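Local coordinates for protein ORF99 (Acidianus Filamentous Virus 1, PDB 3DF6) that probably acts as a viral anti-CRISPR protein of the AcrID1 family and is stable to both heat and acid, at the interface of chains A and B. Sequence-based numbering; all coordinates share one arbitrary frame. Chains: chain A/B, ORF99.

The interface of chains A and B. Residues chain A 12, 16, 21-22; chain B 2, 6, 9, 29.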
loop_
_atom_site.group_PDB
_atom_site.type_symbol
_atom_site.label_atom_id
_atom_site.label_comp_id
_atom_site.label_asym_id
_atom_site.label_seq_id
_atom_site.Cartn_x
_atom_site.Cartn_y
_atom_site.Cartn_z
ATOM N N LYS A 12 6.792 -1.520 7.926
ATOM C CA LYS A 12 6.984 -2.806 7.242
ATOM C C LYS A 12 6.605 -2.800 5.750
ATOM O O LYS A 12 7.234 -3.507 4.946
ATOM C CB LYS A 12 6.219 -3.925 7.966
ATOM C CG LYS A 12 6.420 -5.316 7.378
ATOM C CD LYS A 12 7.897 -5.762 7.442
ATOM C CE LYS A 12 8.069 -7.175 6.895
ATOM N NZ LYS A 12 9.489 -7.654 6.935
ATOM N N LEU A 16 9.123 -3.886 2.855
ATOM C CA LEU A 16 8.791 -4.841 1.793
ATOM C C LEU A 16 8.950 -4.239 0.409
ATOM O O LEU A 16 9.343 -4.929 -0.532
ATOM C CB LEU A 16 7.359 -5.346 1.951
ATOM C CG LEU A 16 7.160 -6.307 3.120
ATOM C CD1 LEU A 16 5.681 -6.417 3.433
ATOM C CD2 LEU A 16 7.812 -7.675 2.883
ATOM N N ARG A 21 9.481 -6.945 -2.675
ATOM C CA ARG A 21 8.325 -7.837 -2.603
ATOM C C ARG A 21 7.088 -7.039 -2.989
ATOM O O ARG A 21 6.243 -7.502 -3.762
ATOM C CB ARG A 21 8.222 -8.480 -1.226
ATOM C CG ARG A 21 9.463 -9.288 -0.872
ATOM C CD ARG A 21 9.181 -10.253 0.266
ATOM N NE ARG A 21 8.490 -11.447 -0.211
ATOM C CZ ARG A 21 8.294 -12.543 0.514
ATOM N NH1 ARG A 21 8.733 -12.606 1.760
ATOM N NH2 ARG A 21 7.655 -13.574 -0.010
ATOM N N ILE A 22 7.028 -5.794 -2.487
ATOM C CA ILE A 22 6.046 -4.840 -2.989
ATOM C C ILE A 22 6.853 -4.107 -4.055
ATOM O O ILE A 22 7.867 -3.467 -3.752
ATOM C CB ILE A 22 5.490 -3.898 -1.872
ATOM C CG1 ILE A 22 4.716 -4.719 -0.822
ATOM C CG2 ILE A 22 4.608 -2.766 -2.477
ATOM C CD1 ILE A 22 4.307 -3.939 0.434
ATOM N N ASP B 2 9.593 -13.659 5.251
ATOM C CA ASP B 2 8.709 -14.811 5.153
ATOM C C ASP B 2 7.441 -14.519 4.311
ATOM O O ASP B 2 6.790 -13.491 4.482
ATOM C CB ASP B 2 8.365 -15.284 6.568
ATOM C CG ASP B 2 7.307 -16.358 6.591
ATOM O OD1 ASP B 2 7.620 -17.534 6.289
ATOM O OD2 ASP B 2 6.164 -16.019 6.934
ATOM N N PHE B 6 4.172 -12.173 4.819
ATOM C CA PHE B 6 3.884 -11.252 3.723
ATOM C C PHE B 6 2.394 -11.272 3.359
ATOM O O PHE B 6 1.765 -10.210 3.259
ATOM C CB PHE B 6 4.804 -11.562 2.518
ATOM C CG PHE B 6 4.537 -10.709 1.302
ATOM C CD1 PHE B 6 5.036 -9.410 1.216
ATOM C CD2 PHE B 6 3.780 -11.202 0.234
ATOM C CE1 PHE B 6 4.793 -8.622 0.091
ATOM C CE2 PHE B 6 3.550 -10.416 -0.907
ATOM C CZ PHE B 6 4.035 -9.124 -0.962
ATOM N N LEU B 9 0.358 -9.684 6.071
ATOM C CA LEU B 9 0.420 -8.221 5.946
ATOM C C LEU B 9 -0.507 -7.682 4.849
ATOM O O LEU B 9 -1.213 -6.687 5.058
ATOM C CB LEU B 9 1.862 -7.715 5.757
ATOM C CG LEU B 9 2.022 -6.193 5.569
ATOM C CD1 LEU B 9 3.240 -5.663 6.301
ATOM C CD2 LEU B 9 2.068 -5.772 4.067
ATOM N N LEU B 29 2.475 -6.201 -7.245
ATOM C CA LEU B 29 2.911 -7.408 -6.565
ATOM C C LEU B 29 2.904 -8.640 -7.459
ATOM O O LEU B 29 2.138 -8.722 -8.420
ATOM C CB LEU B 29 1.812 -7.875 -5.580
ATOM C CG LEU B 29 1.335 -6.883 -4.514
ATOM C CD1 LEU B 29 -0.043 -7.250 -4.004
ATOM C CD2 LEU B 29 2.398 -6.814 -3.375
#
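B:Phe6 lays its ring against A:Leu16, A:Ile22 and the stem of A:Arg21, with 75 Å² of the residue hidden, at the apolar centre of this patch of helix, loop and strand. The CD1/CE1 edge meets the two aliphatic residues: CD1 lies 3.7 Å from A:Leu16 CD2, and CE1 faces A:Ile22 CG1 at 4.0 Å. A:Arg21 CB instead comes over the face at CE1, 3.7 Å away. With CG trans to the backbone N (chi1 177°) and beside the carbonyl carbon, the ring runs alongside the A:Arg21 stem and turns that edge to A:Leu16 and A:Ile22. Next to it, the two helices 3-18 pair further: A:Leu16 and B:Leu9 meet tip to tip, CD1 to CD2 at 3.7 Å. The other B:Leu9 methyl, CD1, presses on the aliphatic stem of A:Lys12; its 3.4 Å separation from CG is tighter than normal van der Waals packing. On the opposite flank A:Ile22 and B:Leu29 form an antiparallel beta bridge, their side chains pointing the same way, which extends the contact from helices to strands. Toward the rim, A:Arg21 slides antiparallel past B:Phe6. A bend at chi3 (79°) helps lay its guanidinium almost parallel to the ring, 6° apart, but shifted: the group's centre lies over B:Phe6 CB, while NE sits 4.2 Å above the ring plane near its rim. Two-fold symmetry repeats the patch, consistent with a dimer but not proof of one in solution. Outermost, A:Arg21 NH1 approaches the backbone of poorly ordered B:Asp2, 3.5 Å from its carbonyl O.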